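Local coordinates for inosine-uridine nucleoside N-ribohydrolase (Xanthomonas oryzae pv. oryzae, PDB 4KL0), which binds calcium, is a bacterial effector of unsettled function and may hydrolyse N-glycosyl bonds as nucleoside hydrolases do, at residues A[28-34]-A[59-65]; A[41-45]-A[315-319]; A[93-97]-A[127-131]; A[137-141]-A[167-172]; A[175-180]-A[210-214]. Residue numbers count along the deposited sequence, not the author numbering.

Contacts 1, 3 and 5 all reach the central, largely parallel sheet of a Rossmann-like fold. Contact 1 pairs strands 28-34 and 58-65, and contact 3 adds strand 93-96 beside the latter, with centres 11 Å apart and backbone hydrogen bonds between them. These two come in series along the chain, followed by contacts 4 and 5, where helix 165-171 runs directly into strand 172-178. Contact 2 closes a long loop in which contacts 3, 4 and 5 are nested, bringing helix 41-54 to helix 317-325 at the calcium. Thr34 of contact 1 hydrogen-bonds Asp42 there, and Met178 of contact 5 packs on Asp318, so strands 28-34 and 172-178 both border residues of the metal site.

Contact 1. Residues A[28-34]-A[59-65]; sequences LDTLLFT and RLTDVVV
Build 28-34 and 59-65 as parallel strands, their short axes 4.7 Å apart and twisted by 43°. Asp29 pairs with Arg59 and Thr30 with Leu60; a beta bulge at Thr61 (phi/psi -94/-34) then shifts the register, so Leu31 faces Asp62 and Thr34 faces Val65. Backbone donors and acceptors match: Arg59 N–Leu28 O 2.9 Å, Thr30 N–Arg59 O 2.8 Å, Thr61 N–Thr30 O 3.2 Å, Leu32 N–Asp62 O 3.1 Å, Val64 N–Leu32 O 2.9 Å, Thr34 N–Val64 O 3.2 Å. Leu28 O also accepts from Thr30 OG1 (3.1 Å). At the exposed Arg59, the t, t, p side chain meets Asp29 (m): NH2 to OD2 is a 2.8 Å salt bridge, NE to OD1 a weak 3.0 Å bond. Thr61 (p) donates OG1 to Asp62 OD1 (2.8 Å), also salt-bridged to Arg138; Thr34 OG1 bonds Asp42 and Tyr46. Helix 41-54 completes a beta-alpha-beta unit. Leu31, Phe33 and Val64 lie against helix 133-141, Leu60, Val63 and Val65 against helix 70-86; Asp29, Leu31 and Phe33 hydrogen-bond strand 146-150 through their backbones.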
# COMPACT_ATOMS: atom_id res chain seq x y z
N LEU A 28 13.42 10.79 2.54
CA LEU A 28 12.40 11.38 1.69
C LEU A 28 11.11 11.59 2.49
O LEU A 28 10.49 10.60 2.90
CB LEU A 28 12.19 10.46 0.47
CG LEU A 28 11.16 10.95 -0.59
CD1 LEU A 28 11.56 12.28 -1.25
CD2 LEU A 28 10.89 9.90 -1.65
N ASP A 29 10.64 12.82 2.68
CA ASP A 29 9.36 13.00 3.36
C ASP A 29 8.25 12.44 2.48
O ASP A 29 8.26 12.68 1.25
CB ASP A 29 9.09 14.48 3.66
CG ASP A 29 9.73 14.93 4.95
OD1 ASP A 29 10.45 14.11 5.57
OD2 ASP A 29 9.51 16.10 5.37
N THR A 30 7.30 11.71 3.09
CA THR A 30 6.35 10.89 2.32
C THR A 30 4.93 11.14 2.75
O THR A 30 4.63 11.17 3.95
CB THR A 30 6.68 9.38 2.49
OG1 THR A 30 7.98 9.10 1.94
CG2 THR A 30 5.64 8.50 1.78
N LEU A 31 4.04 11.34 1.76
CA LEU A 31 2.59 11.50 1.96
C LEU A 31 1.93 10.20 1.44
O LEU A 31 2.18 9.78 0.27
CB LEU A 31 2.03 12.67 1.13
CG LEU A 31 2.89 13.93 1.24
CD1 LEU A 31 2.32 15.03 0.29
CD2 LEU A 31 2.94 14.43 2.65
N LEU A 32 1.16 9.55 2.32
CA LEU A 32 0.57 8.23 2.02
C LEU A 32 -0.95 8.33 2.01
O LEU A 32 -1.57 8.92 2.91
CB LEU A 32 1.07 7.24 3.07
CG LEU A 32 0.66 5.80 2.95
CD1 LEU A 32 1.24 5.20 1.65
CD2 LEU A 32 1.19 4.93 4.16
N PHE A 33 -1.57 7.70 1.00
CA PHE A 33 -3.02 7.66 0.83
C PHE A 33 -3.43 6.19 0.87
O PHE A 33 -2.90 5.39 0.09
CB PHE A 33 -3.38 8.28 -0.53
CG PHE A 33 -2.90 9.69 -0.67
CD1 PHE A 33 -3.77 10.76 -0.41
CD2 PHE A 33 -1.60 9.93 -1.07
CE1 PHE A 33 -3.26 12.10 -0.50
CE2 PHE A 33 -1.11 11.26 -1.15
CZ PHE A 33 -2.00 12.33 -0.88
N THR A 34 -4.27 5.80 1.83
CA THR A 34 -4.37 4.38 2.22
C THR A 34 -5.74 4.00 2.78
O THR A 34 -6.53 4.89 3.13
CB THR A 34 -3.30 4.14 3.28
OG1 THR A 34 -3.32 2.79 3.77
CG2 THR A 34 -3.48 5.06 4.47
N ARG A 59 10.55 9.53 5.64
CA ARG A 59 9.93 9.94 6.90
C ARG A 59 8.45 10.13 6.61
O ARG A 59 8.07 10.90 5.70
CB ARG A 59 10.62 11.16 7.52
CG ARG A 59 9.90 11.63 8.77
CD ARG A 59 10.55 12.87 9.38
NE ARG A 59 10.22 14.02 8.57
CZ ARG A 59 10.45 15.28 8.94
NH1 ARG A 59 11.01 15.53 10.13
NH2 ARG A 59 10.10 16.28 8.14
N LEU A 60 7.63 9.32 7.30
CA LEU A 60 6.18 9.26 6.97
C LEU A 60 5.51 10.37 7.76
O LEU A 60 5.27 10.22 8.97
CB LEU A 60 5.60 7.88 7.33
CG LEU A 60 4.16 7.61 6.98
CD1 LEU A 60 3.92 7.87 5.50
CD2 LEU A 60 3.85 6.15 7.39
N THR A 61 5.20 11.48 7.08
CA THR A 61 4.75 12.64 7.84
C THR A 61 3.23 12.73 7.97
O THR A 61 2.69 13.14 9.02
CB THR A 61 5.36 13.93 7.24
OG1 THR A 61 4.87 14.11 5.89
CG2 THR A 61 6.89 13.82 7.19
N ASP A 62 2.51 12.29 6.92
CA ASP A 62 1.08 12.49 6.85
C ASP A 62 0.46 11.30 6.15
O ASP A 62 1.00 10.81 5.17
CB ASP A 62 0.74 13.77 6.05
CG ASP A 62 1.33 15.04 6.71
OD1 ASP A 62 2.45 15.42 6.35
OD2 ASP A 62 0.65 15.64 7.57
N VAL A 63 -0.65 10.87 6.67
CA VAL A 63 -1.41 9.78 6.06
C VAL A 63 -2.87 10.19 5.98
O VAL A 63 -3.47 10.63 6.98
CB VAL A 63 -1.24 8.53 6.95
CG1 VAL A 63 -2.06 7.39 6.43
CG2 VAL A 63 0.22 8.12 7.00
N VAL A 64 -3.47 10.09 4.81
CA VAL A 64 -4.89 10.42 4.68
C VAL A 64 -5.62 9.13 4.25
O VAL A 64 -5.19 8.42 3.37
CB VAL A 64 -5.13 11.53 3.68
CG1 VAL A 64 -6.60 11.81 3.57
CG2 VAL A 64 -4.36 12.83 4.15
N VAL A 65 -6.70 8.82 4.94
CA VAL A 65 -7.33 7.47 4.86
C VAL A 65 -8.67 7.57 4.12
O VAL A 65 -9.53 8.45 4.41
CB VAL A 65 -7.58 6.94 6.30
CG1 VAL A 65 -8.38 5.67 6.29
CG2 VAL A 65 -6.24 6.75 7.03

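Contact 2. Residues A[41-45]-A[315-319]; sequences DDVVT and NLYDP. With CA (calcium ion), chain B.
Two helix starts, 41-45 and the turn into 317-319, lie side by side next to a calcium ion, with CA atoms 5.5 Å apart for Asp41 and Asp318 and 4.5 Å for Thr45 and Pro319.

Metal coordination comes first. Asp42 (chi1 m) chelates the ion through OD1 at 2.8 Å and OD2 at 2.5 Å, while Asp318 (chi1 m) offers OD2 at 2.4 Å. Waters 1, 2 and 3 lie 2.7, 2.5 and 2.6 Å from the calcium, and Asp35 and Ile151 complete the shell. Water 1 also donates to Asp318 OD1 at 2.5 Å, and Asp42 OD1 is hydrogen-bonded by Thr34.

Among the hydrogen bonds, the carboxylate of Asp41 points at the first turn of the other helix, which follows Leu316 in the N-cap position. Its OD2 accepts from Asp318 N (3.1 Å) and, weakly, from Tyr317 N (2.8 Å). Thr45 OG1 turns back to its own Asp41 O at 2.8 Å, and Asn315 ND2 donates to Tyr317 OH at 2.9 Å.

Apolar packing joins Val44 to the other segment: Val44 CG1 meets Pro319 CG at 3.6 Å, and Val44 CG2 meets Leu316 CD2 at 4.2 Å.

The carboxylates of Asp42 and Asp318, with OD2 atoms just 3.2 Å apart, are held together by the cation between them. An aspartate-rich calcium site of this kind, with water ligands, is consistent with the active-site metal of nucleoside hydrolases.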
# COMPACT_ATOMS: atom_id res chain seq x y z
N ASP A 41 -2.72 -5.63 3.35
CA ASP A 41 -1.69 -4.93 2.56
C ASP A 41 -1.24 -3.61 3.13
O ASP A 41 -0.04 -3.32 3.18
CB ASP A 41 -2.27 -4.61 1.22
CG ASP A 41 -2.15 -5.71 0.29
OD1 ASP A 41 -2.94 -6.70 0.43
OD2 ASP A 41 -1.29 -5.56 -0.61
N ASP A 42 -2.20 -2.74 3.48
CA ASP A 42 -1.80 -1.41 3.93
C ASP A 42 -1.00 -1.49 5.20
O ASP A 42 -0.02 -0.74 5.38
CB ASP A 42 -3.04 -0.49 4.08
CG ASP A 42 -3.81 -0.35 2.77
OD1 ASP A 42 -3.73 0.74 2.20
OD2 ASP A 42 -4.49 -1.35 2.32
N VAL A 43 -1.42 -2.38 6.12
CA VAL A 43 -0.69 -2.47 7.39
C VAL A 43 0.68 -3.10 7.25
O VAL A 43 1.61 -2.68 7.95
CB VAL A 43 -1.56 -3.13 8.45
CG1 VAL A 43 -0.72 -3.44 9.73
CG2 VAL A 43 -2.73 -2.15 8.77
N VAL A 44 0.85 -4.04 6.31
CA VAL A 44 2.21 -4.50 6.00
C VAL A 44 3.04 -3.32 5.49
O VAL A 44 4.23 -3.17 5.86
CB VAL A 44 2.21 -5.64 4.93
CG1 VAL A 44 3.69 -6.10 4.71
CG2 VAL A 44 1.34 -6.82 5.45
N THR A 45 2.41 -2.43 4.70
CA THR A 45 3.15 -1.27 4.19
C THR A 45 3.57 -0.36 5.34
O THR A 45 4.70 0.18 5.34
CB THR A 45 2.27 -0.47 3.20
OG1 THR A 45 1.76 -1.37 2.23
CG2 THR A 45 3.08 0.63 2.52
N ASN A 315 -0.11 -12.37 -2.13
CA ASN A 315 0.35 -11.12 -2.75
C ASN A 315 0.52 -9.92 -1.80
O ASN A 315 -0.32 -9.74 -0.88
CB ASN A 315 -0.61 -10.76 -3.86
CG ASN A 315 -0.63 -11.81 -4.94
OD1 ASN A 315 0.39 -12.45 -5.24
ND2 ASN A 315 -1.80 -11.98 -5.57
N LEU A 316 1.60 -9.16 -1.97
CA LEU A 316 1.82 -7.90 -1.19
C LEU A 316 1.84 -6.67 -2.12
O LEU A 316 2.89 -6.06 -2.41
CB LEU A 316 3.13 -7.96 -0.36
CG LEU A 316 3.08 -8.96 0.80
CD1 LEU A 316 4.45 -9.09 1.56
CD2 LEU A 316 1.87 -8.64 1.73
N TYR A 317 0.68 -6.21 -2.56
CA TYR A 317 0.66 -5.19 -3.58
C TYR A 317 1.15 -3.86 -3.06
O TYR A 317 1.96 -3.19 -3.67
CB TYR A 317 -0.78 -4.96 -4.07
CG TYR A 317 -1.51 -6.22 -4.49
CD1 TYR A 317 -1.32 -6.76 -5.75
CD2 TYR A 317 -2.39 -6.84 -3.61
CE1 TYR A 317 -2.00 -7.92 -6.13
CE2 TYR A 317 -3.06 -8.01 -3.97
CZ TYR A 317 -2.86 -8.53 -5.23
OH TYR A 317 -3.54 -9.69 -5.60
N ASP A 318 0.65 -3.48 -1.90
CA ASP A 318 0.97 -2.16 -1.41
C ASP A 318 2.43 -2.03 -0.90
O ASP A 318 3.07 -0.98 -1.12
CB ASP A 318 -0.04 -1.76 -0.33
CG ASP A 318 -1.42 -1.54 -0.88
OD1 ASP A 318 -1.61 -1.48 -2.11
OD2 ASP A 318 -2.38 -1.38 -0.10
N PRO A 319 2.96 -3.05 -0.22
CA PRO A 319 4.36 -2.92 0.19
C PRO A 319 5.27 -2.81 -1.01
O PRO A 319 6.22 -2.03 -0.95
CB PRO A 319 4.61 -4.25 0.88
CG PRO A 319 3.32 -4.56 1.51
CD PRO A 319 2.28 -4.16 0.47
CA CA B . -4.65 -0.65 -0.07
O HOH W 1 -4.10 -1.43 -2.59
O HOH W 2 -5.15 -3.08 -0.24
O HOH W 3 -6.77 -0.76 -1.56

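Contact 3. Residues A[93-97]-A[127-131]; sequences RVARG and VHTDG
Segment 127-131 is an irregular loop laid along strand 93-96, joined to it by a single bridge between Ala95 and His128 (CA-CA 4.3 Å). His128 N bonds to Val94 O and Arg96 N to His128 O, each at 2.9 Å; further on, Gly131 N bonds weakly to Arg96 O at 3.2 Å. Arg93 extends t, t, t along chi1 to chi3, and chi4 of -77° turns its guanidinium flat onto the His128 ring (chi1 m), a stack with centres 3.6 Å apart and planes at 11°. The same group reaches Asp130 (chi1 p): NH2 forms a long salt bridge to OD1 at 3.4 Å. Arg96, also t at chi1, lays its guanidinium face over Thr129, CZ to CG2 4.0 Å, and its NH2 is taken by Ser74. Val94 CB meets Val127 CG1 at 4.3 Å. Gly131 turns with positive phi (43/-121). Since 93-96 is the outermost strand at this end of the Rossmann-like sheet and hydrogen-bonds strand 58-65 on its inner side, the loop covers an otherwise open sheet edge.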
# COMPACT_ATOMS: atom_id res chain seq x y z
N ARG A 93 0.94 12.01 11.28
CA ARG A 93 -0.34 12.67 11.38
C ARG A 93 -1.37 11.99 10.48
O ARG A 93 -1.29 12.04 9.25
CB ARG A 93 -0.20 14.13 11.00
CG ARG A 93 -1.38 14.93 11.42
CD ARG A 93 -1.24 16.37 10.84
NE ARG A 93 -2.40 17.20 11.15
CZ ARG A 93 -3.58 17.13 10.53
NH1 ARG A 93 -3.79 16.22 9.54
NH2 ARG A 93 -4.56 17.97 10.89
N VAL A 94 -2.35 11.37 11.10
CA VAL A 94 -3.37 10.62 10.37
C VAL A 94 -4.66 11.43 10.31
O VAL A 94 -5.22 11.90 11.36
CB VAL A 94 -3.64 9.27 11.01
CG1 VAL A 94 -4.64 8.48 10.22
CG2 VAL A 94 -2.33 8.47 11.19
N ALA A 95 -5.21 11.51 9.10
CA ALA A 95 -6.45 12.25 8.89
C ALA A 95 -7.47 11.43 8.06
O ALA A 95 -7.06 10.66 7.15
CB ALA A 95 -6.13 13.54 8.17
N ARG A 96 -8.76 11.57 8.35
CA ARG A 96 -9.82 11.01 7.54
C ARG A 96 -9.94 11.79 6.21
O ARG A 96 -10.04 13.03 6.23
CB ARG A 96 -11.14 11.17 8.32
CG ARG A 96 -12.36 11.08 7.47
CD ARG A 96 -13.64 11.10 8.28
NE ARG A 96 -14.29 12.38 8.39
CZ ARG A 96 -15.23 12.61 9.30
NH1 ARG A 96 -15.84 13.79 9.36
NH2 ARG A 96 -15.57 11.62 10.15
N GLY A 97 -10.04 11.09 5.08
CA GLY A 97 -10.26 11.72 3.80
C GLY A 97 -11.70 12.20 3.62
O GLY A 97 -12.55 12.03 4.50
N VAL A 127 -7.14 11.20 15.66
CA VAL A 127 -7.03 11.42 14.22
C VAL A 127 -7.77 12.71 13.81
O VAL A 127 -8.68 13.19 14.52
CB VAL A 127 -7.53 10.17 13.46
CG1 VAL A 127 -6.78 8.92 13.99
CG2 VAL A 127 -8.97 10.00 13.66
N HIS A 128 -7.37 13.25 12.66
CA HIS A 128 -7.81 14.59 12.23
C HIS A 128 -8.92 14.45 11.17
O HIS A 128 -9.02 13.42 10.52
CB HIS A 128 -6.60 15.36 11.72
CG HIS A 128 -5.55 15.58 12.76
ND1 HIS A 128 -5.63 16.59 13.70
CD2 HIS A 128 -4.39 14.92 13.02
CE1 HIS A 128 -4.57 16.55 14.48
NE2 HIS A 128 -3.80 15.54 14.10
N THR A 129 -9.81 15.44 11.04
CA THR A 129 -10.99 15.23 10.23
C THR A 129 -10.90 16.06 8.99
O THR A 129 -11.81 16.07 8.16
CB THR A 129 -12.29 15.59 10.99
OG1 THR A 129 -12.05 16.76 11.80
CG2 THR A 129 -12.71 14.42 11.90
N ASP A 130 -9.78 16.76 8.86
CA ASP A 130 -9.66 17.75 7.79
C ASP A 130 -8.84 17.31 6.57
O ASP A 130 -8.20 18.16 5.92
CB ASP A 130 -9.24 19.13 8.33
CG ASP A 130 -8.07 19.05 9.31
OD1 ASP A 130 -7.72 17.92 9.71
OD2 ASP A 130 -7.50 20.12 9.67
N GLY A 131 -8.91 16.01 6.24
CA GLY A 131 -8.30 15.47 5.04
C GLY A 131 -6.91 15.99 4.74
O GLY A 131 -6.00 15.88 5.57
O HOH W 4 -5.50 17.48 7.56
O HOH W 5 -12.22 14.83 5.71

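Contact 4. Residues A[137-141]-A[167-172]; sequences ERLAT and LVREKV
Helix 137-141 and helix 167-171 cross with their short axes 9.4 Å apart and their directions 50° apart, and Leu139 (chi1 m, chi2 t) projects from the first into a hollow lined by Leu167, Val168, Lys171 and Val172. Its CB rests on Leu167 CB at 3.9 Å. Its two methyls rest on a pair of valines, CD1 on Val168 CG2 at 3.6 Å and CD2 on Val172 CG2 at 3.7 Å. A smaller bump goes the other way: Leu167 (m, t) sets CD1 4.0 Å from Ala140 CB. Lys171, m at both chi1 and chi2, presses CG to 3.3 Å from Leu139 O and then carries its amine away. No hydrogen bond crosses the interface. Val172 leaves the helix with an extended backbone (-115/121), though its N still bonds to Val168 O at 3.1 Å, so the hollow is built partly from the start of strand 172-178. This is helix-to-helix packing in the layer beside the sheet of an alpha/beta fold, between the helices that precede strands 146-150 and 172-178. Around it, Leu139 also touches Leu146 of strand 146-150 and Leu160 of helix 155-163, and Arg138 reaches back to Asp62 of strand 58-65.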
# COMPACT_ATOMS: atom_id res chain seq x y z
N GLU A 137 -0.27 22.49 3.84
CA GLU A 137 0.63 23.30 4.67
C GLU A 137 2.06 22.80 4.60
O GLU A 137 3.01 23.58 4.58
CB GLU A 137 0.17 23.34 6.11
CG GLU A 137 -1.24 23.89 6.30
CD GLU A 137 -1.60 24.07 7.77
OE1 GLU A 137 -0.66 24.21 8.60
OE2 GLU A 137 -2.80 24.07 8.11
N ARG A 138 2.23 21.47 4.56
CA ARG A 138 3.56 20.91 4.50
C ARG A 138 4.24 21.09 3.13
O ARG A 138 5.45 21.31 3.08
CB ARG A 138 3.55 19.43 4.96
CG ARG A 138 4.94 18.79 4.87
CD ARG A 138 4.95 17.35 5.41
NE ARG A 138 4.43 17.27 6.77
CZ ARG A 138 5.21 17.48 7.84
NH1 ARG A 138 6.49 17.82 7.65
NH2 ARG A 138 4.70 17.36 9.08
N LEU A 139 3.49 21.00 2.03
CA LEU A 139 4.08 21.23 0.71
C LEU A 139 4.61 22.68 0.67
O LEU A 139 5.64 22.97 0.06
CB LEU A 139 3.03 21.01 -0.40
CG LEU A 139 2.70 19.53 -0.62
CD1 LEU A 139 1.62 19.38 -1.67
CD2 LEU A 139 3.97 18.77 -1.04
N ALA A 140 3.90 23.57 1.35
CA ALA A 140 4.23 25.01 1.38
C ALA A 140 5.57 25.28 2.03
O ALA A 140 6.37 26.10 1.56
CB ALA A 140 3.14 25.77 2.13
N THR A 141 5.82 24.58 3.13
CA THR A 141 6.95 24.87 4.01
C THR A 141 8.06 23.82 3.96
O THR A 141 8.96 23.79 4.81
CB THR A 141 6.46 25.04 5.46
OG1 THR A 141 7.55 25.44 6.30
CG2 THR A 141 5.86 23.74 5.98
N LEU A 167 1.64 24.34 -5.48
CA LEU A 167 2.76 23.82 -4.70
C LEU A 167 3.29 22.52 -5.28
O LEU A 167 4.52 22.29 -5.32
CB LEU A 167 2.37 23.61 -3.23
CG LEU A 167 1.73 24.83 -2.53
CD1 LEU A 167 1.14 24.52 -1.13
CD2 LEU A 167 2.67 26.06 -2.50
N VAL A 168 2.37 21.64 -5.71
CA VAL A 168 2.75 20.25 -6.01
C VAL A 168 3.72 20.26 -7.17
O VAL A 168 4.65 19.45 -7.27
CB VAL A 168 1.47 19.38 -6.36
CG1 VAL A 168 1.86 18.10 -6.97
CG2 VAL A 168 0.68 19.03 -5.14
N ARG A 169 3.55 21.22 -8.05
CA ARG A 169 4.39 21.28 -9.23
C ARG A 169 5.86 21.45 -8.81
O ARG A 169 6.74 20.84 -9.37
CB ARG A 169 3.91 22.39 -10.18
CG ARG A 169 4.60 22.38 -11.56
CD ARG A 169 4.03 23.48 -12.49
NE ARG A 169 3.50 24.60 -11.71
CZ ARG A 169 2.33 25.20 -11.94
NH1 ARG A 169 1.54 24.79 -12.95
NH2 ARG A 169 1.93 26.21 -11.16
N GLU A 170 6.12 22.24 -7.76
CA GLU A 170 7.50 22.48 -7.34
C GLU A 170 7.95 21.66 -6.12
O GLU A 170 9.16 21.54 -5.86
CB GLU A 170 7.71 23.99 -7.11
CG GLU A 170 7.22 24.78 -8.36
CD GLU A 170 7.25 26.30 -8.18
OE1 GLU A 170 6.22 26.93 -8.56
OE2 GLU A 170 8.29 26.86 -7.71
N LYS A 171 7.00 21.05 -5.40
CA LYS A 171 7.38 20.32 -4.18
C LYS A 171 7.09 18.78 -4.17
O LYS A 171 7.36 18.12 -3.16
CB LYS A 171 6.72 20.98 -2.99
CG LYS A 171 7.10 22.47 -2.82
CD LYS A 171 8.45 22.62 -2.11
CE LYS A 171 8.73 24.06 -1.68
NZ LYS A 171 9.74 24.81 -2.54
N VAL A 172 6.57 18.21 -5.25
CA VAL A 172 6.35 16.75 -5.22
C VAL A 172 7.25 16.09 -6.24
O VAL A 172 7.18 16.39 -7.46
CB VAL A 172 4.87 16.37 -5.43
CG1 VAL A 172 4.69 14.85 -5.69
CG2 VAL A 172 4.05 16.82 -4.24

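Contact 5. Residues A[175-180]-A[210-214]; sequences ITIMGG and LYRRA
At the apolar centre, two isoleucines from strand 175-178 meet the inner side of helix 210-214. Ile175 and Ile177 share the m, t rotamer and point their CD1 atoms at the helix. Ile175 CD1 lies 3.8 Å from Ala214 CB and 4.3 Å from Leu210 CD1; Ile177 CD1 lies 4.1 Å from Leu210 CD2 and 3.8 Å from Tyr211 CE1. Leu210 (chi1 t, chi2 p) thus touches both isoleucines, one turn before Ala214, whose N bonds to Leu210 O at 2.9 Å. Between the two isoleucines, Thr176 lies out of the helix's reach; Met178 has its CB turned away, its side chain touching Tyr317 and Asp318.

Strand and helix run nearly antiparallel, at 160°, with axes 11.1 Å apart. That is the helix-on-sheet packing of an alpha/beta fold: helix 204-216 lies on the path from strand 172-178 to its parallel neighbour 221-224, whose Leu221 packs against Ile175, Ile177 and Ala214.

Further out, Tyr211 (chi1 m) extends its hydroxyl to Gly179 and Gly180. Its OH comes 3.9 Å from Gly179 CA, where a CB in the ideal position would clash at 2.6 Å. Gly180 N donates a weak hydrogen bond to Tyr211 OH at 3.4 Å, and Gly180 O lies 3.2 Å from the same OH. Asn200 borders this polar edge, its ND2 bonded to Gly180 O and its OD1 weakly to the tyrosine hydroxyl.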
# COMPACT_ATOMS: atom_id res chain seq x y z
N ILE A 175 4.81 10.53 -8.02
CA ILE A 175 3.58 9.92 -7.47
C ILE A 175 3.64 8.46 -7.89
O ILE A 175 3.72 8.13 -9.08
CB ILE A 175 2.30 10.54 -8.04
CG1 ILE A 175 2.24 12.03 -7.73
CG2 ILE A 175 1.06 9.76 -7.51
CD1 ILE A 175 1.05 12.75 -8.37
N THR A 176 3.58 7.55 -6.92
CA THR A 176 3.70 6.12 -7.20
C THR A 176 2.40 5.49 -6.74
O THR A 176 1.94 5.77 -5.63
CB THR A 176 4.86 5.46 -6.38
OG1 THR A 176 6.07 6.19 -6.63
CG2 THR A 176 5.12 4.02 -6.78
N ILE A 177 1.79 4.70 -7.60
CA ILE A 177 0.38 4.31 -7.37
C ILE A 177 0.25 2.81 -7.57
O ILE A 177 0.81 2.26 -8.54
CB ILE A 177 -0.58 4.97 -8.44
CG1 ILE A 177 -0.47 6.49 -8.39
CG2 ILE A 177 -2.05 4.50 -8.24
CD1 ILE A 177 -1.20 7.18 -9.61
N MET A 178 -0.51 2.13 -6.72
CA MET A 178 -0.84 0.74 -6.91
C MET A 178 -2.14 0.77 -7.71
O MET A 178 -3.22 1.05 -7.18
CB MET A 178 -1.06 0.08 -5.52
CG MET A 178 -1.08 -1.46 -5.50
SD MET A 178 -2.56 -2.27 -6.29
CE MET A 178 -1.66 -3.11 -7.64
N GLY A 179 -2.02 0.55 -9.01
CA GLY A 179 -3.13 0.97 -9.86
C GLY A 179 -3.08 0.20 -11.17
O GLY A 179 -2.74 -0.96 -11.17
N GLY A 180 -3.45 0.87 -12.25
CA GLY A 180 -3.34 0.21 -13.54
C GLY A 180 -3.67 1.23 -14.61
O GLY A 180 -4.40 2.20 -14.39
N LEU A 210 -6.51 12.53 -11.16
CA LEU A 210 -5.14 12.46 -10.63
C LEU A 210 -4.14 12.11 -11.72
O LEU A 210 -3.11 12.83 -11.84
CB LEU A 210 -5.04 11.51 -9.40
CG LEU A 210 -3.65 11.36 -8.81
CD1 LEU A 210 -3.24 12.61 -8.01
CD2 LEU A 210 -3.58 10.12 -7.91
N TYR A 211 -4.41 11.06 -12.52
CA TYR A 211 -3.49 10.59 -13.56
C TYR A 211 -3.31 11.73 -14.53
O TYR A 211 -2.19 12.04 -14.95
CB TYR A 211 -4.07 9.41 -14.33
CG TYR A 211 -3.93 8.02 -13.68
CD1 TYR A 211 -4.33 7.79 -12.35
CD2 TYR A 211 -3.46 6.91 -14.42
CE1 TYR A 211 -4.27 6.53 -11.81
CE2 TYR A 211 -3.41 5.65 -13.86
CZ TYR A 211 -3.83 5.45 -12.55
OH TYR A 211 -3.82 4.19 -11.99
N ARG A 212 -4.43 12.35 -14.89
CA ARG A 212 -4.39 13.45 -15.86
C ARG A 212 -3.64 14.65 -15.30
O ARG A 212 -2.76 15.18 -15.99
CB ARG A 212 -5.81 13.83 -16.29
CG ARG A 212 -5.86 15.13 -17.12
CD ARG A 212 -7.27 15.38 -17.66
NE ARG A 212 -8.17 15.80 -16.60
CZ ARG A 212 -9.28 15.13 -16.26
NH1 ARG A 212 -9.61 14.02 -16.92
NH2 ARG A 212 -10.06 15.58 -15.27
N ARG A 213 -3.96 15.11 -14.10
CA ARG A 213 -3.36 16.33 -13.61
C ARG A 213 -1.88 16.17 -13.29
O ARG A 213 -1.14 17.15 -13.34
CB ARG A 213 -4.12 16.90 -12.42
CG ARG A 213 -3.76 18.31 -11.98
CD ARG A 213 -4.30 19.37 -12.99
NE ARG A 213 -4.00 20.75 -12.57
CZ ARG A 213 -3.75 21.75 -13.42
NH1 ARG A 213 -3.75 21.51 -14.73
NH2 ARG A 213 -3.49 22.99 -12.98
N ALA A 214 -1.45 14.95 -12.95
CA ALA A 214 -0.07 14.77 -12.53
C ALA A 214 0.73 15.02 -13.80
O ALA A 214 1.76 15.72 -13.78
CB ALA A 214 0.14 13.29 -12.04